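Local atomic coordinates of putative adhesin (Komagataella phaffii, PDB entry 5FX8), a protein that probably acts as a cell-surface adhesin and may mediate cell-cell interaction, meeting other proteins through salt bridges and hydrogen bonds. Residues C[188-193]-C[245-250]; C[152-157]-C[163-168]; C[227-232]-C[238-243]; C[207-212]-C[260-265]. One frame throughout, in Å; residues are numbered along the deposited sequence.

All four contacts lie in the second cohesin-like domain, where two antiparallel sheets pack face to face. One sheet holds strands 153-158, 162-170, 260-268, 189-200 and 227-228; the other includes 237-242 and 246-252. Contact 2 comes first along the chain and is complete before the others open. Contacts 1 and 4 have interleaved segments, and contact 3 is nested within the loop that each closes. Contacts 1 and 3 join the sheets across the core, and the C192-C242 disulfide ties them together. Contacts 2 and 4 build the edge and outer face of the first-named sheet. Centres lie about 9 Å apart for contacts 1 and 3, and likewise for contacts 2 and 4.

Contact 1: C[188-193]-C[245-250]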
loop_
_atom_site.group_PDB
_atom_site.type_symbol
_atom_site.label_atom_id
_atom_site.label_comp_id
_atom_site.label_asym_id
_atom_site.label_seq_id
_atom_site.Cartn_x
_atom_site.Cartn_y
_atom_site.Cartn_z
ATOM N N GLY C 188 14.488 42.469 -33.367
ATOM C CA GLY C 188 15.600 41.710 -32.819
ATOM C C GLY C 188 15.627 40.255 -33.268
ATOM O O GLY C 188 14.704 39.723 -33.885
ATOM N N THR C 189 16.740 39.604 -32.938
ATOM C CA THR C 189 16.942 38.182 -33.193
ATOM C C THR C 189 17.315 37.490 -31.892
ATOM O O THR C 189 18.379 37.767 -31.329
ATOM C CB THR C 189 18.031 37.945 -34.244
ATOM O OG1 THR C 189 17.521 38.255 -35.543
ATOM C CG2 THR C 189 18.456 36.498 -34.239
ATOM N N PHE C 190 16.455 36.574 -31.435
ATOM C CA PHE C 190 16.666 35.892 -30.160
ATOM C C PHE C 190 17.825 34.914 -30.253
ATOM O O PHE C 190 17.988 34.223 -31.256
ATOM C CB PHE C 190 15.405 35.150 -29.725
ATOM C CG PHE C 190 14.356 36.038 -29.141
ATOM C CD1 PHE C 190 14.662 36.905 -28.111
ATOM C CD2 PHE C 190 13.062 36.033 -29.638
ATOM C CE1 PHE C 190 13.692 37.740 -27.583
ATOM C CE2 PHE C 190 12.095 36.876 -29.110
ATOM C CZ PHE C 190 12.410 37.723 -28.086
ATOM N N ASP C 191 18.635 34.873 -29.201
ATOM C CA ASP C 191 19.742 33.925 -29.072
ATOM C C ASP C 191 19.236 32.718 -28.288
ATOM O O ASP C 191 19.087 32.758 -27.064
ATOM C CB ASP C 191 20.940 34.576 -28.390
ATOM C CG ASP C 191 22.166 33.685 -28.378
ATOM O OD1 ASP C 191 22.043 32.476 -28.667
ATOM O OD2 ASP C 191 23.258 34.195 -28.065
ATOM N N CYS C 192 18.977 31.633 -28.999
ATOM C CA CYS C 192 18.355 30.482 -28.377
ATOM C C CYS C 192 19.317 29.739 -27.489
ATOM O O CYS C 192 18.891 28.964 -26.634
ATOM C CB CYS C 192 17.796 29.583 -29.457
ATOM S SG CYS C 192 16.643 30.539 -30.442
ATOM N N SER C 193 20.592 29.984 -27.647
ATOM C CA SER C 193 21.578 29.455 -26.737
ATOM C C SER C 193 21.656 30.241 -25.431
ATOM O O SER C 193 22.502 29.930 -24.593
ATOM C CB SER C 193 22.924 29.435 -27.456
ATOM O OG SER C 193 23.995 29.459 -26.545
ATOM N N GLY C 245 12.312 35.467 -34.036
ATOM C CA GLY C 245 11.484 36.531 -33.512
ATOM C C GLY C 245 10.524 36.135 -32.410
ATOM O O GLY C 245 9.811 36.990 -31.885
ATOM N N THR C 246 10.492 34.859 -32.032
ATOM C CA THR C 246 9.523 34.377 -31.057
ATOM C C THR C 246 10.143 33.335 -30.143
ATOM O O THR C 246 10.992 32.551 -30.563
ATOM C CB THR C 246 8.334 33.764 -31.750
ATOM O OG1 THR C 246 8.830 32.966 -32.828
ATOM C CG2 THR C 246 7.442 34.836 -32.279
ATOM N N ILE C 247 9.686 33.316 -28.896
ATOM C CA ILE C 247 10.031 32.274 -27.940
ATOM C C ILE C 247 8.760 31.817 -27.240
ATOM O O ILE C 247 7.977 32.646 -26.772
ATOM C CB ILE C 247 11.054 32.742 -26.893
ATOM C CG1 ILE C 247 12.287 33.360 -27.526
ATOM C CG2 ILE C 247 11.507 31.579 -26.078
ATOM C CD1 ILE C 247 13.216 34.000 -26.517
ATOM N N SER C 248 8.562 30.505 -27.167
ATOM C CA SER C 248 7.522 29.883 -26.360
ATOM C C SER C 248 8.155 29.122 -25.206
ATOM O O SER C 248 9.165 28.434 -25.381
ATOM C CB SER C 248 6.692 28.913 -27.180
ATOM O OG SER C 248 5.768 29.587 -27.982
ATOM N N LEU C 249 7.531 29.201 -24.037
ATOM C CA LEU C 249 8.123 28.564 -22.878
ATOM C C LEU C 249 7.026 28.215 -21.894
ATOM O O LEU C 249 6.061 28.962 -21.767
ATOM C CB LEU C 249 9.144 29.498 -22.258
ATOM C CG LEU C 249 10.013 28.973 -21.144
ATOM C CD1 LEU C 249 10.732 27.722 -21.587
ATOM C CD2 LEU C 249 10.990 30.041 -20.808
ATOM N N SER C 250 7.166 27.079 -21.207
ATOM C CA SER C 250 6.178 26.634 -20.230
ATOM C C SER C 250 6.839 26.006 -19.009
ATOM O O SER C 250 7.883 25.364 -19.105
ATOM C CB SER C 250 5.224 25.609 -20.820
ATOM O OG SER C 250 4.541 26.145 -21.908
#
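The F190 ring is met in two ways by one short run, 245-247: a methyl group lies over one face, and backbone atoms of G245 and T246 line part of the edge. The methyl is I247 CD1, which sits 3.6 Å from the centroid of the F190 ring and only 14° off the ring normal. This is a CH-pi contact. I247 CG1 follows beside it, 3.5 Å from F190 CD2. I247 CD1 is anti to CA (chi2 172°), which carries it over the middle of the ring. At the rim, F190 CE2 is 3.6 Å from G245 O, and F190 CD2 is 3.7 Å from T246 N, which lies in the ring plane. The ring therefore fits against the start of strand 246-252. Beyond F190 the chain turns a corner at C192 and S193. D191 OD1 accepts from S193 N at 3.1 Å, an Asx turn, and the oxygen is met from above the carboxylate plane. C192 is disulfide-bonded to C242. F190 belongs to one sheet of the sandwich and I247 to the other, so the pair is part of the core between them. The F265 ring on strand 260-268 meets F190 with the planes steeply inclined and also touches I247. T183 and Q185 of strand 176-186 pack on F190, while C242 of strand 237-242 packs on I247.

Contact 2: C[152-157]-C[163-168]; sequences PIKLSN and VEWFVD
L155 N donates to F166 O at 2.8 Å, the shortest of the backbone bonds between these two strands. F166 O also receives a CA-H...O contact from K154 CA, at 3.2 Å. The strands form a beta hairpin, antiparallel, at the edge of the five-stranded sheet of the second cohesin-like domain. L155 and F166 are a hydrogen-bonded pair, and F166 N returns a bond to L155 O. I153 and D168 make the next such pair, bonded in both directions. K154 and V167 lie between them as a non-hydrogen-bonded pair. Nearer the turn, the bond from E164 N to N157 O is nearly straight, while the return bond from N157 N to E164 O is weak.

The two faces of the hairpin differ. K154, W165 and V167 lie on the face turned to the second sheet, where W165 packs on V276 and F303. The K154 chain bends at chi2 (-131°), and its CD lies 3.4 Å from W165 CE3. Its NZ passes on to hydrogen bonds with E301 O and N278 OD1. S156 OG reaches the same part of the indole, 3.3 Å from W165 CZ3. The other face carries I153, L155, F166 and D168. I153 CG1 touches D168 CB at 3.7 Å, while the D168 carboxylate forms salt bridges with R262 and R149. L155 CB meets F166 CB at 4.0 Å. N157 reaches diagonally across to F166: its ND2 stands over one face of the ring, 3.6 Å from F166 CE2, with the amide and ring planes 59° apart.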
loop_
_atom_site.group_PDB
_atom_site.type_symbol
_atom_site.label_atom_id
_atom_site.label_comp_id
_atom_site.label_asym_id
_atom_site.label_seq_id
_atom_site.Cartn_x
_atom_site.Cartn_y
_atom_site.Cartn_z
ATOM N N PRO C 152 2.913 39.054 -12.863
ATOM C CA PRO C 152 4.094 38.998 -13.726
ATOM C C PRO C 152 4.474 40.382 -14.224
ATOM O O PRO C 152 3.629 41.144 -14.689
ATOM C CB PRO C 152 3.641 38.099 -14.874
ATOM C CG PRO C 152 2.532 37.317 -14.303
ATOM C CD PRO C 152 1.827 38.218 -13.382
ATOM N N ILE C 153 5.762 40.695 -14.133
ATOM C CA ILE C 153 6.304 41.925 -14.671
ATOM C C ILE C 153 7.348 41.589 -15.732
ATOM O O ILE C 153 7.766 40.448 -15.876
ATOM C CB ILE C 153 6.896 42.828 -13.583
ATOM C CG1 ILE C 153 8.059 42.137 -12.894
ATOM C CG2 ILE C 153 5.829 43.198 -12.596
ATOM C CD1 ILE C 153 8.727 43.005 -11.895
ATOM N N LYS C 154 7.748 42.615 -16.492
ATOM C CA LYS C 154 8.745 42.528 -17.549
ATOM C C LYS C 154 9.780 43.629 -17.333
ATOM O O LYS C 154 9.418 44.747 -16.977
ATOM C CB LYS C 154 8.076 42.672 -18.912
ATOM C CG LYS C 154 8.815 41.954 -19.999
ATOM C CD LYS C 154 9.036 42.805 -21.191
ATOM C CE LYS C 154 7.749 43.196 -21.795
ATOM N NZ LYS C 154 8.012 43.984 -23.013
ATOM N N LEU C 155 11.064 43.327 -17.525
ATOM C CA LEU C 155 12.144 44.297 -17.335
ATOM C C LEU C 155 13.099 44.284 -18.527
ATOM O O LEU C 155 13.343 43.225 -19.106
ATOM C CB LEU C 155 12.921 44.014 -16.038
ATOM C CG LEU C 155 12.101 44.007 -14.737
ATOM C CD1 LEU C 155 12.962 43.678 -13.543
ATOM C CD2 LEU C 155 11.396 45.315 -14.498
ATOM N N SER C 156 13.629 45.456 -18.909
ATOM C CA SER C 156 14.592 45.609 -20.000
ATOM C C SER C 156 15.970 45.893 -19.430
ATOM O O SER C 156 16.101 46.555 -18.406
ATOM C CB SER C 156 14.251 46.774 -20.945
ATOM O OG SER C 156 12.934 46.761 -21.454
ATOM N N ASN C 157 17.009 45.433 -20.107
ATOM C CA ASN C 157 18.363 45.803 -19.724
ATOM C C ASN C 157 19.187 45.925 -20.987
ATOM O O ASN C 157 19.342 44.950 -21.720
ATOM C CB ASN C 157 19.004 44.784 -18.785
ATOM C CG ASN C 157 18.342 44.735 -17.412
ATOM O OD1 ASN C 157 18.582 45.594 -16.557
ATOM N ND2 ASN C 157 17.521 43.704 -17.186
ATOM N N VAL C 163 19.475 43.514 -25.914
ATOM C CA VAL C 163 18.502 43.602 -24.830
ATOM C C VAL C 163 18.481 42.276 -24.103
ATOM O O VAL C 163 18.294 41.231 -24.727
ATOM C CB VAL C 163 17.077 43.889 -25.315
ATOM C CG1 VAL C 163 16.326 44.600 -24.226
ATOM C CG2 VAL C 163 17.082 44.633 -26.557
ATOM N N GLU C 164 18.606 42.317 -22.794
ATOM C CA GLU C 164 18.272 41.177 -21.966
ATOM C C GLU C 164 16.911 41.458 -21.354
ATOM O O GLU C 164 16.731 42.474 -20.674
ATOM C CB GLU C 164 19.335 40.951 -20.903
ATOM C CG GLU C 164 19.170 39.653 -20.156
ATOM C CD GLU C 164 20.248 39.425 -19.129
ATOM O OE1 GLU C 164 21.037 40.369 -18.844
ATOM O OE2 GLU C 164 20.294 38.287 -18.607
ATOM N N TRP C 165 15.942 40.602 -21.655
ATOM C CA TRP C 165 14.611 40.712 -21.090
ATOM C C TRP C 165 14.525 39.855 -19.845
ATOM O O TRP C 165 15.098 38.768 -19.798
ATOM C CB TRP C 165 13.554 40.248 -22.077
ATOM C CG TRP C 165 13.470 41.002 -23.317
ATOM C CD1 TRP C 165 13.966 40.639 -24.528
ATOM C CD2 TRP C 165 12.808 42.240 -23.510
ATOM N NE1 TRP C 165 13.657 41.579 -25.469
ATOM C CE2 TRP C 165 12.949 42.582 -24.866
ATOM C CE3 TRP C 165 12.115 43.106 -22.665
ATOM C CZ2 TRP C 165 12.428 43.756 -25.397
ATOM C CZ3 TRP C 165 11.586 44.266 -23.195
ATOM C CH2 TRP C 165 11.743 44.578 -24.550
ATOM N N PHE C 166 13.822 40.359 -18.832
ATOM C CA PHE C 166 13.487 39.604 -17.630
ATOM C C PHE C 166 11.977 39.531 -17.513
ATOM O O PHE C 166 11.299 40.555 -17.598
ATOM C CB PHE C 166 14.062 40.238 -16.360
ATOM C CG PHE C 166 15.554 40.103 -16.218
ATOM C CD1 PHE C 166 16.259 39.192 -16.975
ATOM C CD2 PHE C 166 16.250 40.887 -15.323
ATOM C CE1 PHE C 166 17.632 39.056 -16.858
ATOM C CE2 PHE C 166 17.627 40.761 -15.203
ATOM C CZ PHE C 166 18.315 39.833 -15.980
ATOM N N VAL C 167 11.452 38.331 -17.325
ATOM C CA VAL C 167 10.050 38.126 -16.996
ATOM C C VAL C 167 10.016 37.514 -15.604
ATOM O O VAL C 167 10.499 36.394 -15.397
ATOM C CB VAL C 167 9.342 37.227 -18.016
ATOM C CG1 VAL C 167 7.889 37.104 -17.669
ATOM C CG2 VAL C 167 9.504 37.782 -19.425
ATOM N N ASP C 168 9.484 38.253 -14.641
ATOM C CA ASP C 168 9.396 37.795 -13.264
ATOM C C ASP C 168 7.997 37.280 -12.976
ATOM O O ASP C 168 7.012 37.962 -13.265
ATOM C CB ASP C 168 9.742 38.918 -12.294
ATOM C CG ASP C 168 11.223 39.157 -12.196
ATOM O OD1 ASP C 168 11.974 38.462 -12.900
ATOM O OD2 ASP C 168 11.646 40.034 -11.414
#

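Contact 3: C[227-232]-C[238-243]; sequences IPITPA and ESFECG
The chain from I229 to P231 runs past F240 of strand 237-242 without pairing with it, and P231 CA and F240 CA, the nearest such pair, are 6.7 Å apart. The side chains make the contact. I229 CG2 sits over the middle of the F240 ring, 3.7 Å from its centroid and 12° off the ring normal, a CH-pi contact. Its closest ring atom is F240 CG, at 3.6 Å. The branch that touches is the methyl set anti to the I229 backbone N, while CG1 lies beside that N. F240 CG is itself anti to its backbone N (chi1 169°), and this turns the ring to meet I229.

P231 approaches the rim of the ring. Its N lies near the ring plane, 4.1 Å from F240 CD2, and its CD is 4.3 Å from F240 CE2. P231 is the middle residue of an ST turn, in which T230 OG1 accepts from A232 N at 3.0 Å.

Strands 227-228 and 237-242 are the outermost strands of the two sheets on this side of the cohesin-like sandwich, so I229 and F240 close its edge. V195 and L249 each pack on both residues. The turn itself faces a partner: in the crystal P231 and A232 bond to the chain of linoleate 11-lipoxygenase, and A232 O accepts from R379 NH1 of that chain. The chemistry implies that the edge is closed by apolar packing; the polar bonds are made by T230 OG1 within the turn and by backbone atoms of P231 and A232 toward the lipoxygenase chain.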
loop_
_atom_site.group_PDB
_atom_site.type_symbol
_atom_site.label_atom_id
_atom_site.label_comp_id
_atom_site.label_asym_id
_atom_site.label_seq_id
_atom_site.Cartn_x
_atom_site.Cartn_y
_atom_site.Cartn_z
ATOM N N ILE C 227 19.962 28.971 -14.598
ATOM C CA ILE C 227 19.848 27.625 -15.138
ATOM C C ILE C 227 19.489 27.747 -16.615
ATOM O O ILE C 227 18.415 28.242 -16.952
ATOM C CB ILE C 227 18.793 26.804 -14.378
ATOM C CG1 ILE C 227 19.194 26.665 -12.915
ATOM C CG2 ILE C 227 18.589 25.432 -15.004
ATOM C CD1 ILE C 227 18.098 26.156 -12.075
ATOM N N PRO C 228 20.340 27.312 -17.529
ATOM C CA PRO C 228 20.008 27.420 -18.947
ATOM C C PRO C 228 18.840 26.516 -19.315
ATOM O O PRO C 228 18.526 25.536 -18.641
ATOM C CB PRO C 228 21.299 26.983 -19.641
ATOM C CG PRO C 228 21.997 26.128 -18.657
ATOM C CD PRO C 228 21.604 26.590 -17.297
ATOM N N ILE C 229 18.187 26.869 -20.408
ATOM C CA ILE C 229 17.023 26.171 -20.907
ATOM C C ILE C 229 17.381 25.703 -22.310
ATOM O O ILE C 229 17.663 26.526 -23.186
ATOM C CB ILE C 229 15.785 27.075 -20.920
ATOM C CG1 ILE C 229 15.320 27.422 -19.514
ATOM C CG2 ILE C 229 14.661 26.460 -21.686
ATOM C CD1 ILE C 229 14.157 28.356 -19.530
ATOM N N THR C 230 17.420 24.395 -22.518
ATOM C CA THR C 230 17.766 23.861 -23.820
ATOM C C THR C 230 16.662 22.906 -24.211
ATOM O O THR C 230 15.740 22.715 -23.423
ATOM C CB THR C 230 19.107 23.154 -23.787
ATOM O OG1 THR C 230 18.921 21.814 -23.319
ATOM C CG2 THR C 230 20.029 23.892 -22.865
ATOM N N PRO C 231 16.672 22.341 -25.419
ATOM C CA PRO C 231 15.696 21.285 -25.722
ATOM C C PRO C 231 15.762 20.122 -24.760
ATOM O O PRO C 231 14.727 19.529 -24.447
ATOM C CB PRO C 231 16.079 20.857 -27.139
ATOM C CG PRO C 231 16.651 22.076 -27.735
ATOM C CD PRO C 231 17.340 22.826 -26.638
ATOM N N ALA C 232 16.944 19.797 -24.257
ATOM C CA ALA C 232 17.108 18.621 -23.432
ATOM C C ALA C 232 16.642 18.824 -22.004
ATOM O O ALA C 232 16.700 17.877 -21.218
ATOM C CB ALA C 232 18.570 18.176 -23.422
ATOM N N GLU C 238 8.271 22.598 -19.144
ATOM C CA GLU C 238 7.362 21.718 -19.866
ATOM C C GLU C 238 7.529 21.774 -21.381
ATOM O O GLU C 238 7.268 20.777 -22.059
ATOM C CB GLU C 238 5.907 22.055 -19.558
ATOM C CG GLU C 238 5.536 22.098 -18.133
ATOM C CD GLU C 238 4.037 22.221 -17.965
ATOM O OE1 GLU C 238 3.510 23.365 -17.979
ATOM O OE2 GLU C 238 3.381 21.161 -17.837
ATOM N N SER C 239 7.910 22.920 -21.938
ATOM C CA SER C 239 8.046 23.055 -23.383
ATOM C C SER C 239 8.876 24.288 -23.682
ATOM O O SER C 239 8.889 25.233 -22.898
ATOM C CB SER C 239 6.684 23.168 -24.044
ATOM O OG SER C 239 6.001 24.217 -23.407
ATOM N N PHE C 240 9.560 24.276 -24.821
ATOM C CA PHE C 240 10.478 25.368 -25.139
ATOM C C PHE C 240 10.688 25.439 -26.647
ATOM O O PHE C 240 11.343 24.568 -27.218
ATOM C CB PHE C 240 11.796 25.169 -24.402
ATOM C CG PHE C 240 12.887 26.068 -24.849
ATOM C CD1 PHE C 240 12.752 27.447 -24.762
ATOM C CD2 PHE C 240 14.059 25.547 -25.336
ATOM C CE1 PHE C 240 13.755 28.274 -25.170
ATOM C CE2 PHE C 240 15.064 26.372 -25.741
ATOM C CZ PHE C 240 14.912 27.741 -25.655
ATOM N N GLU C 241 10.139 26.470 -27.284
ATOM C CA GLU C 241 10.416 26.789 -28.684
ATOM C C GLU C 241 11.096 28.151 -28.778
ATOM O O GLU C 241 10.668 29.112 -28.143
ATOM C CB GLU C 241 9.138 26.818 -29.516
ATOM C CG GLU C 241 8.474 25.492 -29.678
ATOM C CD GLU C 241 7.307 25.551 -30.638
ATOM O OE1 GLU C 241 6.258 26.110 -30.260
ATOM O OE2 GLU C 241 7.441 25.050 -31.775
ATOM N N CYS C 242 12.146 28.244 -29.579
ATOM C CA CYS C 242 12.842 29.513 -29.762
ATOM C C CYS C 242 13.117 29.705 -31.245
ATOM O O CYS C 242 13.894 28.956 -31.842
ATOM C CB CYS C 242 14.135 29.559 -28.956
ATOM S SG CYS C 242 15.162 31.079 -29.145
ATOM N N GLY C 243 12.464 30.707 -31.836
ATOM C CA GLY C 243 12.759 31.147 -33.177
ATOM C C GLY C 243 13.436 32.503 -33.141
ATOM O O GLY C 243 13.729 33.049 -32.086
#

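Contact 4: C[207-212]-C[260-265]; sequences GDFTPQ and VLRVSF
D208 OD1 accepts from three donors, two of them on R262. R262 NH1 and NH2 both reach this one oxygen end-on, each at 3.2 Å, in a salt bridge. The oxygen lies in the guanidinium plane, and the carboxylate is turned 79° against it. NH1 comes nearly along the C-O axis of OD1, while NH2 comes on the syn side, 31° out of the carboxylate plane. The third donor is F209 N, at 2.8 Å, which meets OD1 from above that plane. This bond ties the D208 carboxylate to its own loop. D208 N is in turn bonded to N204 OD1.

R262 has further partners. NH2 also bridges to D168 OD2, and NE has a hydrogen-bond partner outside the two segments. R149 stands close by and also bridges to D168 OD2, so the shared carboxylate probably offsets the closeness of the two positive charges.

The loop 207-212 lies on the outer face of the first sheet of the cohesin-like sandwich, the face that carries R262 on strand 260-268. L261 and V263 point the other way, into the core against F251 and L249.

The F209 ring covers one face of the guanidinium, with centres 4.4 Å apart and planes at 15°. It is an offset cation-pi stack, with R262 NH1 toward the ring rim. F209 CE1, which lies over the centre of the guanidinium, also meets V260 CG1 at 3.8 Å. F209 CZ touches R262 CB at 3.7 Å.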
loop_
_atom_site.group_PDB
_atom_site.type_symbol
_atom_site.label_atom_id
_atom_site.label_comp_id
_atom_site.label_asym_id
_atom_site.label_seq_id
_atom_site.Cartn_x
_atom_site.Cartn_y
_atom_site.Cartn_z
ATOM N N GLY C 207 12.797 45.038 -3.977
ATOM C CA GLY C 207 12.117 43.892 -4.545
ATOM C C GLY C 207 12.921 43.096 -5.545
ATOM O O GLY C 207 12.354 42.256 -6.233
ATOM N N ASP C 208 14.228 43.314 -5.633
ATOM C CA ASP C 208 15.051 42.726 -6.675
ATOM C C ASP C 208 16.014 41.699 -6.092
ATOM O O ASP C 208 16.219 41.620 -4.883
ATOM C CB ASP C 208 15.832 43.811 -7.422
ATOM C CG ASP C 208 16.069 43.466 -8.874
ATOM O OD1 ASP C 208 15.780 42.315 -9.277
ATOM O OD2 ASP C 208 16.554 44.348 -9.618
ATOM N N PHE C 209 16.590 40.893 -6.978
ATOM C CA PHE C 209 17.568 39.889 -6.605
ATOM C C PHE C 209 18.458 39.656 -7.809
ATOM O O PHE C 209 18.062 39.899 -8.949
ATOM C CB PHE C 209 16.907 38.582 -6.134
ATOM C CG PHE C 209 16.189 37.825 -7.218
ATOM C CD1 PHE C 209 14.940 38.218 -7.649
ATOM C CD2 PHE C 209 16.759 36.713 -7.792
ATOM C CE1 PHE C 209 14.286 37.528 -8.633
ATOM C CE2 PHE C 209 16.110 36.031 -8.776
ATOM C CZ PHE C 209 14.868 36.441 -9.193
ATOM N N THR C 210 19.677 39.204 -7.540
ATOM C CA THR C 210 20.670 38.924 -8.577
ATOM C C THR C 210 21.065 37.461 -8.518
ATOM O O THR C 210 21.854 37.067 -7.645
ATOM C CB THR C 210 21.909 39.797 -8.407
ATOM O OG1 THR C 210 21.539 41.167 -8.493
ATOM C CG2 THR C 210 22.899 39.508 -9.492
ATOM N N PRO C 211 20.576 36.627 -9.425
ATOM C CA PRO C 211 20.942 35.206 -9.398
ATOM C C PRO C 211 22.429 35.006 -9.639
ATOM O O PRO C 211 23.055 35.728 -10.413
ATOM C CB PRO C 211 20.114 34.611 -10.536
ATOM C CG PRO C 211 19.048 35.601 -10.793
ATOM C CD PRO C 211 19.608 36.929 -10.485
ATOM N N GLN C 212 22.994 34.017 -8.965
ATOM C CA GLN C 212 24.409 33.711 -9.111
ATOM C C GLN C 212 24.618 32.788 -10.304
ATOM O O GLN C 212 23.754 31.977 -10.631
ATOM C CB GLN C 212 24.926 33.071 -7.820
ATOM C CG GLN C 212 26.162 32.198 -7.949
ATOM C CD GLN C 212 26.358 31.291 -6.741
ATOM O OE1 GLN C 212 25.795 31.533 -5.671
ATOM N NE2 GLN C 212 27.147 30.233 -6.914
ATOM N N VAL C 260 10.338 34.042 -6.452
ATOM C CA VAL C 260 10.108 34.684 -7.739
ATOM C C VAL C 260 10.856 33.892 -8.797
ATOM O O VAL C 260 12.060 33.664 -8.661
ATOM C CB VAL C 260 10.563 36.159 -7.750
ATOM C CG1 VAL C 260 10.580 36.696 -9.150
ATOM C CG2 VAL C 260 9.643 37.012 -6.938
ATOM N N LEU C 261 10.137 33.453 -9.830
ATOM C CA LEU C 261 10.737 32.868 -11.023
ATOM C C LEU C 261 11.113 33.964 -12.011
ATOM O O LEU C 261 10.269 34.768 -12.399
ATOM C CB LEU C 261 9.769 31.900 -11.704
ATOM C CG LEU C 261 10.236 31.380 -13.058
ATOM C CD1 LEU C 261 11.428 30.555 -12.846
ATOM C CD2 LEU C 261 9.183 30.543 -13.666
ATOM N N ARG C 262 12.361 33.969 -12.452
ATOM C CA ARG C 262 12.843 34.980 -13.380
ATOM C C ARG C 262 13.355 34.300 -14.635
ATOM O O ARG C 262 14.312 33.531 -14.577
ATOM C CB ARG C 262 13.938 35.834 -12.740
ATOM C CG ARG C 262 14.692 36.726 -13.712
ATOM C CD ARG C 262 15.441 37.812 -12.991
ATOM N NE ARG C 262 14.508 38.803 -12.478
ATOM C CZ ARG C 262 14.854 39.785 -11.665
ATOM N NH1 ARG C 262 16.115 39.895 -11.277
ATOM N NH2 ARG C 262 13.945 40.649 -11.241
ATOM N N VAL C 263 12.734 34.586 -15.766
ATOM C CA VAL C 263 13.191 34.055 -17.036
ATOM C C VAL C 263 13.948 35.143 -17.780
ATOM O O VAL C 263 13.476 36.274 -17.892
ATOM C CB VAL C 263 12.017 33.527 -17.868
ATOM C CG1 VAL C 263 12.538 32.927 -19.149
ATOM C CG2 VAL C 263 11.278 32.497 -17.092
ATOM N N SER C 264 15.117 34.804 -18.294
ATOM C CA SER C 264 15.959 35.747 -19.007
ATOM C C SER C 264 16.137 35.268 -20.437
ATOM O O SER C 264 16.536 34.127 -20.654
ATOM C CB SER C 264 17.308 35.876 -18.309
ATOM O OG SER C 264 18.220 36.628 -19.066
ATOM N N PHE C 265 15.853 36.125 -21.416
ATOM C CA PHE C 265 16.186 35.796 -22.798
ATOM C C PHE C 265 16.850 36.970 -23.501
ATOM O O PHE C 265 16.345 38.092 -23.483
ATOM C CB PHE C 265 14.968 35.307 -23.595
ATOM C CG PHE C 265 13.726 36.071 -23.348
ATOM C CD1 PHE C 265 12.974 35.841 -22.219
ATOM C CD2 PHE C 265 13.279 36.990 -24.275
ATOM C CE1 PHE C 265 11.821 36.538 -21.995
ATOM C CE2 PHE C 265 12.113 37.692 -24.073
ATOM C CZ PHE C 265 11.382 37.467 -22.932
#